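Local atomic coordinates of succinylglutamate desuccinylase/aspartoacylase (Shewanella frigidimarina, PDB entry 3LWU), a protein that binds a zinc ion and is probably a metal-dependent hydrolase of the succinylglutamate desuccinylase/aspartoacylase family, although its substrate has not been established. Residues N70-Q75 with L189-G194; H127-Q132 with R151-E156; Y206-A211 with P217-I222; N339-D344 with Q350-I355. All blocks are in the same frame, centred on the assembly; numbering follows the deposited sequence.

Contact 1 of 4, residues N70-Q75 with L189-G194; sequences NAVIYQ and LDLHTG. With ZN (zinc ion), chain C.
Leu191 reaches out from strand 187-194 and sets a single methyl, CD1, against two neighbouring side chains of helix 68-80. Val72 receives it on CG1, with CG1 and Leu191 CD1 3.9 Å apart; Ile73 receives it on the CG1 methylene, which lies 4.1 Å from the same CD1. CD1 therefore rests between consecutive residues of the helix, both side chains lying aslant to that of the leucine. Torsions explain which branch of each residue is used. In Val72, CG1 is trans to the backbone N (chi1 175°) and faces the strand, whereas in Ile73 the longer branch swings beside the backbone N (chi1 -73°) and so comes round to a leucine that its CB bond does not aim at directly. Val72 also meets Leu263 of strand 257-263 and Ile281 of helix 271-287, while Ile73 and Leu191 touch Ala60 and Ile58 of strand 56-60, so the three side chains belong to an apolar layer between helix and strands.

The next residue of the strand, His192, sends its ring to the other side. Its ND1 binds the zinc ion at 2.1 Å, and His63 and Glu66 complete the protein part of the site. On the far side of the imidazole, NE2 makes a weak hydrogen bond of 2.8 Å to Asp190 OD2; Asp190 OD1 is held in turn by Gln59. The strand's alternation thus separates two chemistries: Leu191 joins the helix through apolar contacts alone, while Asp190, a second-shell carboxylate, probably helps fix the rotation of the zinc-binding imidazole.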
# COMPACT_ATOMS: atom_id res chain seq x y z
N ASN A 70 11.65 8.29 -19.91
CA ASN A 70 10.74 9.09 -20.71
C ASN A 70 11.38 10.40 -21.19
O ASN A 70 11.12 10.82 -22.32
CB ASN A 70 9.45 9.39 -19.92
CG ASN A 70 8.72 8.13 -19.54
OD1 ASN A 70 8.37 7.33 -20.44
ND2 ASN A 70 8.61 7.85 -18.21
N ALA A 71 12.16 11.05 -20.32
CA ALA A 71 12.90 12.25 -20.67
C ALA A 71 14.00 11.90 -21.71
O ALA A 71 14.24 12.65 -22.63
CB ALA A 71 13.53 12.89 -19.42
N VAL A 72 14.62 10.74 -21.56
CA VAL A 72 15.61 10.27 -22.55
C VAL A 72 14.97 10.06 -23.94
O VAL A 72 15.49 10.55 -24.97
CB VAL A 72 16.36 9.03 -22.05
CG1 VAL A 72 17.34 8.45 -23.15
CG2 VAL A 72 17.10 9.41 -20.76
N ILE A 73 13.82 9.43 -23.96
CA ILE A 73 13.09 9.25 -25.20
C ILE A 73 12.71 10.61 -25.81
O ILE A 73 12.83 10.80 -27.02
CB ILE A 73 11.89 8.32 -25.01
CG1 ILE A 73 12.43 6.89 -24.86
CG2 ILE A 73 10.93 8.41 -26.18
CD1 ILE A 73 11.42 5.79 -24.53
N TYR A 74 12.26 11.53 -24.98
CA TYR A 74 11.92 12.87 -25.46
C TYR A 74 13.14 13.54 -26.10
O TYR A 74 13.03 14.08 -27.19
CB TYR A 74 11.36 13.74 -24.33
CG TYR A 74 11.09 15.16 -24.75
CD1 TYR A 74 9.88 15.52 -25.35
CD2 TYR A 74 12.03 16.15 -24.56
CE1 TYR A 74 9.65 16.84 -25.77
CE2 TYR A 74 11.80 17.45 -24.99
CZ TYR A 74 10.61 17.78 -25.58
OH TYR A 74 10.40 19.06 -25.94
N GLN A 75 14.30 13.49 -25.45
CA GLN A 75 15.50 14.14 -26.00
C GLN A 75 15.99 13.41 -27.22
O GLN A 75 16.40 14.03 -28.19
CB GLN A 75 16.63 14.22 -24.98
CG GLN A 75 16.36 15.15 -23.78
CD GLN A 75 16.29 16.63 -24.15
OE1 GLN A 75 15.83 16.98 -25.24
NE2 GLN A 75 16.69 17.49 -23.22
N LEU A 189 16.83 -1.59 -26.55
CA LEU A 189 17.28 -0.82 -25.41
C LEU A 189 16.12 -0.71 -24.45
O LEU A 189 15.05 -0.14 -24.79
CB LEU A 189 17.74 0.58 -25.80
CG LEU A 189 18.80 0.68 -26.91
CD1 LEU A 189 18.99 2.16 -27.30
CD2 LEU A 189 20.10 0.02 -26.55
N ASP A 190 16.31 -1.27 -23.25
CA ASP A 190 15.32 -1.18 -22.16
C ASP A 190 15.85 -0.17 -21.17
O ASP A 190 16.88 -0.40 -20.57
CB ASP A 190 15.16 -2.55 -21.50
CG ASP A 190 13.96 -2.64 -20.59
OD1 ASP A 190 13.13 -1.72 -20.56
OD2 ASP A 190 13.85 -3.69 -19.87
N LEU A 191 15.16 0.94 -21.04
CA LEU A 191 15.60 2.05 -20.21
C LEU A 191 14.96 2.04 -18.82
O LEU A 191 13.75 2.16 -18.67
CB LEU A 191 15.25 3.37 -20.88
CG LEU A 191 15.69 3.62 -22.32
CD1 LEU A 191 15.43 5.03 -22.68
CD2 LEU A 191 17.19 3.29 -22.56
N HIS A 192 15.83 1.91 -17.82
CA HIS A 192 15.48 1.82 -16.43
C HIS A 192 16.22 2.90 -15.62
O HIS A 192 16.98 3.68 -16.16
CB HIS A 192 15.88 0.44 -15.90
CG HIS A 192 14.99 -0.68 -16.36
ND1 HIS A 192 14.16 -1.35 -15.50
CD2 HIS A 192 14.85 -1.28 -17.57
CE1 HIS A 192 13.56 -2.33 -16.15
NE2 HIS A 192 13.94 -2.29 -17.42
N THR A 193 15.92 3.00 -14.33
CA THR A 193 16.75 3.74 -13.38
C THR A 193 16.98 2.85 -12.17
O THR A 193 16.24 1.91 -11.94
CB THR A 193 16.12 5.07 -12.88
OG1 THR A 193 15.20 4.78 -11.82
CG2 THR A 193 15.42 5.86 -14.01
N GLY A 194 17.96 3.20 -11.36
CA GLY A 194 18.13 2.57 -10.06
C GLY A 194 17.35 3.39 -9.07
O GLY A 194 16.57 4.25 -9.46
ZN ZN C . 13.97 -1.04 -13.47

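Contact 2 of 4, residues H127-Q132 with R151-E156; sequences HNVDIQ and RSMLVE
Leu154 places its CD2 methyl over one face of the imidazole of His127, almost exactly above the middle of the ring. The methyl stands 3.6 Å from the ring centroid and only 7° off the ring normal, a CH-pi contact in which CD2 is about equally far from most of the ring atoms. The leucine CG lies beside its backbone N (chi1 -63°), which brings CD2 over the imidazole. At another corner of the same ring, His127 CE1 approaches the backbone Leu154 O to 3.1 Å, so one leucine meets the histidine with both its side chain and its carbonyl. His127 ND1 has a weak hydrogen bond to Thr157 OG1, about one turn farther along helix 143-160, which helps to set the rotation of the ring.

Beside this pair, Val129 and selenomethionine Met153 meet end to end, methyl against methyl, with Val129 CG2 3.9 Å from Met153 CE. The Met153 chain leaves with CG opposite the backbone N and then bends at both later torsions, turning its terminal methyl toward the valine. Met153 SE stands oblique to the His127 ring, 5.4 Å from the centroid, in a loose chalcogen-aromatic contact.

Further rings border the imidazole: Phe125 meets it edge-to-face, and His183 at a steep angle. Trp134 of helix 131-138 touches both Val129 and Met153, while Pro237 and Trp238 of helix 230-247 pack on Leu154. The loop leading into helix 131-138, whose N-cap is Asp130, is thereby laid along helix 143-160, with helix 230-247 packed close by.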
# COMPACT_ATOMS: atom_id res chain seq x y z
N HIS A 127 11.43 -18.75 -24.52
CA HIS A 127 10.88 -19.61 -25.57
C HIS A 127 11.22 -21.10 -25.44
O HIS A 127 10.51 -21.93 -26.01
CB HIS A 127 11.29 -19.11 -26.96
CG HIS A 127 10.75 -17.75 -27.30
ND1 HIS A 127 9.64 -17.57 -28.09
CD2 HIS A 127 11.18 -16.51 -26.96
CE1 HIS A 127 9.41 -16.28 -28.24
NE2 HIS A 127 10.33 -15.61 -27.56
N ASN A 128 12.29 -21.44 -24.71
CA ASN A 128 12.75 -22.85 -24.60
C ASN A 128 12.81 -23.54 -25.97
O ASN A 128 12.22 -24.60 -26.17
CB ASN A 128 11.86 -23.67 -23.64
N VAL A 129 13.47 -22.90 -26.93
CA VAL A 129 13.52 -23.39 -28.31
C VAL A 129 14.27 -24.71 -28.36
O VAL A 129 15.36 -24.80 -27.80
CB VAL A 129 14.28 -22.39 -29.25
CG1 VAL A 129 14.36 -22.95 -30.68
CG2 VAL A 129 13.64 -20.98 -29.22
N ASP A 130 13.71 -25.73 -29.01
CA ASP A 130 14.47 -26.94 -29.25
C ASP A 130 15.42 -26.61 -30.39
O ASP A 130 15.05 -26.64 -31.57
CB ASP A 130 13.57 -28.11 -29.58
CG ASP A 130 14.34 -29.37 -29.95
OD1 ASP A 130 15.60 -29.38 -30.04
OD2 ASP A 130 13.66 -30.38 -30.15
N ILE A 131 16.65 -26.27 -30.01
CA ILE A 131 17.54 -25.58 -30.91
C ILE A 131 18.14 -26.52 -31.93
O ILE A 131 18.26 -26.15 -33.08
CB ILE A 131 18.65 -24.78 -30.17
CG1 ILE A 131 19.45 -23.94 -31.17
CG2 ILE A 131 19.58 -25.72 -29.37
CD1 ILE A 131 18.58 -22.99 -32.01
N GLN A 132 18.46 -27.75 -31.51
CA GLN A 132 18.99 -28.78 -32.41
C GLN A 132 17.98 -29.06 -33.53
O GLN A 132 18.33 -29.15 -34.70
CB GLN A 132 19.28 -30.11 -31.68
CG GLN A 132 19.97 -30.03 -30.30
CD GLN A 132 19.85 -31.35 -29.50
OE1 GLN A 132 18.97 -31.49 -28.63
NE2 GLN A 132 20.71 -32.32 -29.80
N ARG A 151 13.37 -14.99 -36.39
CA ARG A 151 12.66 -13.84 -35.84
C ARG A 151 11.15 -14.00 -35.97
O ARG A 151 10.42 -13.69 -35.01
CB ARG A 151 13.12 -12.52 -36.51
CG ARG A 151 12.27 -11.31 -36.23
CD ARG A 151 12.93 -10.02 -36.75
NE ARG A 151 14.07 -9.60 -35.91
CZ ARG A 151 15.36 -9.77 -36.22
NH1 ARG A 151 15.72 -10.33 -37.36
NH2 ARG A 151 16.31 -9.37 -35.37
N SER A 152 10.67 -14.47 -37.12
CA SER A 152 9.23 -14.75 -37.27
C SER A 152 8.72 -15.71 -36.21
O SER A 152 7.61 -15.52 -35.72
CB SER A 152 8.89 -15.37 -38.61
OG SER A 152 9.41 -14.56 -39.63
N MSE A 153 9.52 -16.72 -35.89
CA MSE A 153 9.13 -17.72 -34.90
C MSE A 153 9.07 -17.10 -33.52
O MSE A 153 8.12 -17.35 -32.78
CB MSE A 153 10.09 -18.91 -34.89
CG MSE A 153 9.75 -19.93 -33.80
SE MSE A 153 10.71 -19.66 -32.15
CE MSE A 153 12.55 -19.93 -32.84
N LEU A 154 10.09 -16.29 -33.17
CA LEU A 154 10.09 -15.61 -31.86
C LEU A 154 8.87 -14.68 -31.72
O LEU A 154 8.23 -14.70 -30.66
CB LEU A 154 11.41 -14.85 -31.57
CG LEU A 154 12.71 -15.70 -31.47
CD1 LEU A 154 13.96 -14.84 -31.41
CD2 LEU A 154 12.70 -16.67 -30.29
N VAL A 155 8.53 -13.91 -32.75
CA VAL A 155 7.34 -13.07 -32.70
C VAL A 155 6.05 -13.91 -32.55
O VAL A 155 5.27 -13.68 -31.65
CB VAL A 155 7.26 -12.09 -33.90
CG1 VAL A 155 6.02 -11.19 -33.80
CG2 VAL A 155 8.53 -11.22 -33.96
N GLU A 156 5.85 -14.94 -33.36
CA GLU A 156 4.59 -15.71 -33.33
C GLU A 156 4.34 -16.47 -32.03
O GLU A 156 3.20 -16.51 -31.55
CB GLU A 156 4.52 -16.69 -34.51
CG GLU A 156 4.43 -15.94 -35.85
CD GLU A 156 4.70 -16.77 -37.10
OE1 GLU A 156 4.74 -18.03 -37.03
OE2 GLU A 156 4.85 -16.12 -38.17

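Contact 3 of 4, residues Y206-A211 with P217-I222; sequences YDIDAA and PYTLII
Apolar packing joins Ile208 to Ile221, and the CD1 methyl of Ile208 does most of the touching. It comes within 3.6 Å of Ile221 CG1 and 3.8 Å of Ile221 CD1, the two side chains running aslant to one another. In Ile208, CG1 points opposite the backbone N (chi1 -166°) and the chain then turns at chi2 (53°), which brings CD1 over to the strand. The same methyl also lies 4.0 Å from Thr219 CG2, so it sits against side chains two residues apart along strand 218-222, both of which project from one side of it.

The second kind of contact pairs a methyl with a hydroxyl. Ala211 CB faces Thr219 and is 3.6 Å from Thr219 OG1, with CG2 slightly farther away; this is van der Waals contact and no polar bond. Thr219 thus meets Ile208 with its methyl and Ala211 chiefly with its oxygen.

Backbone bonds within 206-211 keep the loop compact: Ala210 N bonds to Asp207 O and Ala211 N to Ile208 O, both at 2.9 Å.

Leu388, near the end of the chain, packs on both Ile208 and Ala211. Strand 218-222 runs parallel to strand 196-204 on one flank and to strand 303-306 on the other, while Tyr284 of helix 271-287 touches Ala210. The coiled loop between strands 196-204 and 218-222 is thus folded back over the second of them.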
# COMPACT_ATOMS: atom_id res chain seq x y z
N TYR A 206 28.99 -11.11 -24.88
CA TYR A 206 29.32 -11.11 -26.30
C TYR A 206 29.34 -9.71 -26.92
O TYR A 206 29.85 -9.56 -28.01
CB TYR A 206 28.39 -12.02 -27.13
CG TYR A 206 26.98 -11.50 -27.33
CD1 TYR A 206 26.66 -10.61 -28.38
CD2 TYR A 206 25.93 -11.90 -26.47
CE1 TYR A 206 25.31 -10.12 -28.54
CE2 TYR A 206 24.61 -11.46 -26.64
CZ TYR A 206 24.29 -10.57 -27.66
OH TYR A 206 22.98 -10.13 -27.76
N ASP A 207 28.82 -8.71 -26.23
CA ASP A 207 28.63 -7.38 -26.81
C ASP A 207 29.31 -6.30 -25.98
O ASP A 207 28.93 -5.15 -26.03
CB ASP A 207 27.14 -7.09 -26.92
CG ASP A 207 26.77 -6.40 -28.23
OD1 ASP A 207 27.68 -5.93 -29.00
OD2 ASP A 207 25.56 -6.34 -28.51
N ILE A 208 30.35 -6.68 -25.25
CA ILE A 208 31.02 -5.76 -24.36
C ILE A 208 31.58 -4.56 -25.13
O ILE A 208 31.60 -3.45 -24.63
CB ILE A 208 32.12 -6.50 -23.53
CG1 ILE A 208 32.58 -5.63 -22.36
CG2 ILE A 208 33.30 -6.96 -24.41
CD1 ILE A 208 31.39 -5.09 -21.44
N ASP A 209 31.97 -4.81 -26.38
CA ASP A 209 32.41 -3.78 -27.34
C ASP A 209 31.46 -2.59 -27.41
O ASP A 209 31.87 -1.42 -27.57
CB ASP A 209 32.50 -4.41 -28.74
CG ASP A 209 32.86 -3.42 -29.83
OD1 ASP A 209 34.07 -3.14 -29.97
OD2 ASP A 209 31.96 -2.93 -30.55
N ALA A 210 30.18 -2.88 -27.36
CA ALA A 210 29.19 -1.83 -27.46
C ALA A 210 29.20 -0.85 -26.26
O ALA A 210 28.74 0.29 -26.39
CB ALA A 210 27.80 -2.43 -27.62
N ALA A 211 29.68 -1.30 -25.10
CA ALA A 211 29.58 -0.49 -23.88
C ALA A 211 30.29 0.85 -24.03
O ALA A 211 29.83 1.84 -23.47
CB ALA A 211 30.10 -1.25 -22.64
N PRO A 217 29.34 5.32 -17.09
CA PRO A 217 30.64 4.99 -16.49
C PRO A 217 30.80 3.53 -16.07
O PRO A 217 31.91 3.01 -16.16
CB PRO A 217 30.71 5.92 -15.28
CG PRO A 217 29.72 7.00 -15.56
CD PRO A 217 28.62 6.33 -16.30
N TYR A 218 29.74 2.87 -15.64
CA TYR A 218 29.86 1.52 -15.11
C TYR A 218 28.96 0.54 -15.83
O TYR A 218 27.75 0.72 -15.88
CB TYR A 218 29.60 1.50 -13.58
CG TYR A 218 30.55 2.38 -12.83
CD1 TYR A 218 31.84 1.95 -12.58
CD2 TYR A 218 30.19 3.66 -12.42
CE1 TYR A 218 32.74 2.76 -11.93
CE2 TYR A 218 31.13 4.50 -11.79
CZ TYR A 218 32.38 4.03 -11.54
OH TYR A 218 33.33 4.79 -10.90
N THR A 219 29.58 -0.54 -16.31
CA THR A 219 28.91 -1.63 -17.01
C THR A 219 29.04 -2.97 -16.27
O THR A 219 30.14 -3.37 -15.87
CB THR A 219 29.56 -1.83 -18.40
OG1 THR A 219 29.42 -0.63 -19.15
CG2 THR A 219 28.90 -2.99 -19.15
N LEU A 220 27.92 -3.66 -16.12
CA LEU A 220 27.87 -5.02 -15.62
C LEU A 220 27.84 -5.99 -16.81
O LEU A 220 26.97 -5.89 -17.68
CB LEU A 220 26.62 -5.22 -14.77
CG LEU A 220 26.68 -4.38 -13.50
CD1 LEU A 220 25.30 -4.01 -12.99
CD2 LEU A 220 27.49 -5.10 -12.46
N ILE A 221 28.78 -6.92 -16.85
CA ILE A 221 28.90 -7.85 -17.94
C ILE A 221 28.14 -9.07 -17.55
O ILE A 221 28.52 -9.74 -16.62
CB ILE A 221 30.38 -8.22 -18.22
CG1 ILE A 221 31.21 -6.94 -18.40
CG2 ILE A 221 30.47 -9.08 -19.44
CD1 ILE A 221 32.72 -7.16 -18.54
N ILE A 222 27.05 -9.36 -18.25
CA ILE A 222 26.17 -10.46 -17.88
C ILE A 222 26.38 -11.70 -18.79
O ILE A 222 26.74 -11.58 -19.95
CB ILE A 222 24.70 -10.00 -17.81
CG1 ILE A 222 24.12 -9.71 -19.19
CG2 ILE A 222 24.58 -8.73 -16.94
CD1 ILE A 222 22.66 -9.22 -19.15

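Contact 4 of 4, residues N339-D344 with Q350-I355; sequences NILRID and QAYQAI
Ile340 and Gln353 face each other as the antiparallel hydrogen-bonded pair of this beta hairpin. Ile340 N donates to Gln353 O at 2.8 Å, nearly straight at 166°, and Gln353 N returns a more bent bond to Ile340 O at 3.0 Å. Two residues nearer the turn, Arg342 N reaches Ala351 O at 2.7 Å and is practically linear at 179°, extending the ladder past the last strand pair. Non-hydrogen-bonded pairs lie on either side of Ile340-Gln353: Asn339 with Ala354, and Leu341 with Tyr352.

On the face that carries Asn339, Leu341 and Tyr352, the tyrosine leans across toward Asn339, its phenol end passing aslant by the asparagine CB, with ring and amide planes 45° apart. Leu341 CA comes to the ring edge, near its plane. On the other face Ile340 CD1 touches Ile355 CG1 at 3.9 Å.

A water donates to Ile340 O, which thus accepts two bonds; the contact of this water with Gln350 O is very short and so doubtful.

Farther out, Arg342 curls back through bends at chi2 and chi3 and grips Asp344 side-on: NE meets OD1 at 2.8 Å and NH2 meets OD2 at 3.0 Å, each oxygen lying in the guanidinium plane and using its syn lone pair. NH1 has a further salt bridge to Glu32 of the third subunit, while Tyr352 and Leu341 pack on Leu271 and Tyr74 of the second subunit. With two carboxylates round it, the arginine probably stays charged, and so probably links the start of the hairpin's connecting loop to the third subunit by charge.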
# COMPACT_ATOMS: atom_id res chain seq x y z
N ASN A 339 26.45 5.04 8.20
CA ASN A 339 26.34 5.09 9.65
C ASN A 339 24.93 4.67 10.03
O ASN A 339 23.97 5.08 9.41
CB ASN A 339 26.68 6.48 10.16
CG ASN A 339 28.09 6.93 9.74
OD1 ASN A 339 29.03 6.17 9.86
ND2 ASN A 339 28.23 8.15 9.27
N ILE A 340 24.81 3.84 11.05
CA ILE A 340 23.50 3.48 11.59
C ILE A 340 23.28 4.20 12.90
O ILE A 340 24.09 4.10 13.82
CB ILE A 340 23.42 1.97 11.84
CG1 ILE A 340 23.84 1.19 10.58
CG2 ILE A 340 22.02 1.58 12.29
CD1 ILE A 340 23.72 -0.34 10.74
N LEU A 341 22.18 4.93 12.97
CA LEU A 341 21.74 5.60 14.18
C LEU A 341 20.68 4.74 14.84
O LEU A 341 19.69 4.36 14.21
CB LEU A 341 21.16 6.98 13.83
CG LEU A 341 20.48 7.79 14.96
CD1 LEU A 341 21.49 8.14 16.01
CD2 LEU A 341 19.77 9.08 14.42
N ARG A 342 20.88 4.46 16.12
CA ARG A 342 19.89 3.77 16.94
C ARG A 342 19.59 4.59 18.19
O ARG A 342 20.16 4.38 19.28
CB ARG A 342 20.39 2.35 17.29
CG ARG A 342 20.37 1.36 16.09
CD ARG A 342 18.92 1.01 15.73
NE ARG A 342 18.34 0.29 16.86
CZ ARG A 342 18.44 -1.03 17.05
NH1 ARG A 342 18.97 -1.80 16.12
NH2 ARG A 342 17.96 -1.57 18.15
N ILE A 343 18.65 5.52 18.03
CA ILE A 343 18.33 6.47 19.07
C ILE A 343 17.59 5.82 20.25
O ILE A 343 17.52 6.39 21.36
CB ILE A 343 17.57 7.67 18.51
CG1 ILE A 343 17.59 8.85 19.51
CG2 ILE A 343 16.14 7.30 18.10
CD1 ILE A 343 18.93 9.30 19.95
N ASP A 344 17.13 4.59 20.02
CA ASP A 344 16.57 3.75 21.08
C ASP A 344 17.62 3.19 22.02
O ASP A 344 17.27 2.64 23.07
CB ASP A 344 15.74 2.61 20.47
CG ASP A 344 16.54 1.73 19.53
OD1 ASP A 344 17.03 2.22 18.46
OD2 ASP A 344 16.64 0.55 19.84
N GLN A 350 26.25 1.36 20.99
CA GLN A 350 25.34 0.85 19.94
C GLN A 350 24.50 1.96 19.28
O GLN A 350 23.86 1.73 18.25
CB GLN A 350 24.37 -0.24 20.48
CG GLN A 350 24.98 -1.65 20.79
CD GLN A 350 23.99 -2.83 20.55
OE1 GLN A 350 22.90 -2.90 21.12
NE2 GLN A 350 24.40 -3.76 19.70
N ALA A 351 24.46 3.15 19.90
CA ALA A 351 23.62 4.26 19.39
C ALA A 351 24.04 4.76 18.01
O ALA A 351 23.20 5.23 17.25
CB ALA A 351 23.58 5.41 20.38
N TYR A 352 25.32 4.67 17.69
CA TYR A 352 25.85 5.18 16.45
C TYR A 352 27.00 4.30 16.00
O TYR A 352 27.94 4.08 16.76
CB TYR A 352 26.36 6.60 16.66
CG TYR A 352 26.59 7.39 15.38
CD1 TYR A 352 25.56 7.64 14.52
CD2 TYR A 352 27.84 7.91 15.05
CE1 TYR A 352 25.74 8.37 13.36
CE2 TYR A 352 28.04 8.66 13.88
CZ TYR A 352 26.96 8.88 13.04
OH TYR A 352 27.06 9.63 11.86
N GLN A 353 26.94 3.79 14.78
CA GLN A 353 27.90 2.79 14.35
C GLN A 353 28.22 3.04 12.88
O GLN A 353 27.30 3.09 12.04
CB GLN A 353 27.33 1.36 14.59
CG GLN A 353 28.25 0.22 14.12
CD GLN A 353 27.64 -1.22 14.26
OE1 GLN A 353 26.42 -1.44 14.17
NE2 GLN A 353 28.51 -2.19 14.46
N ALA A 354 29.52 3.19 12.59
CA ALA A 354 30.04 3.27 11.22
C ALA A 354 30.13 1.87 10.68
O ALA A 354 30.62 1.00 11.37
CB ALA A 354 31.47 3.93 11.20
N ILE A 355 29.65 1.62 9.47
CA ILE A 355 29.75 0.30 8.86
C ILE A 355 30.62 0.45 7.62
O ILE A 355 30.32 1.30 6.77
CB ILE A 355 28.37 -0.26 8.38
CG1 ILE A 355 27.39 -0.41 9.54
CG2 ILE A 355 28.55 -1.64 7.70
CD1 ILE A 355 27.85 -1.39 10.60
O HOH W 1 23.90 2.01 15.73

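Contacts 1, 2 and 3 all lie in the catalytic domain of the succinylglutamate desuccinylase/aspartoacylase family, whereas contact 4 lies in a separate four-stranded antiparallel sheet nearer the C-terminus. Along the chain, contact 2 is nested inside the loop closed by contact 1; contacts 3 and 4 follow in turn. Contacts 1 and 3, with centres about 18 Å apart, involve strands 187-194 and 218-222, the first beside the zinc site. Contact 2 packs the loop before helix 131-138 on helix 143-160, about 28 Å from contact 1 and 54 Å from contact 4, centre to centre. Both contacts 1 and 4 touch the second subunit, so the zinc-bearing core and the distant hairpin take part in assembly.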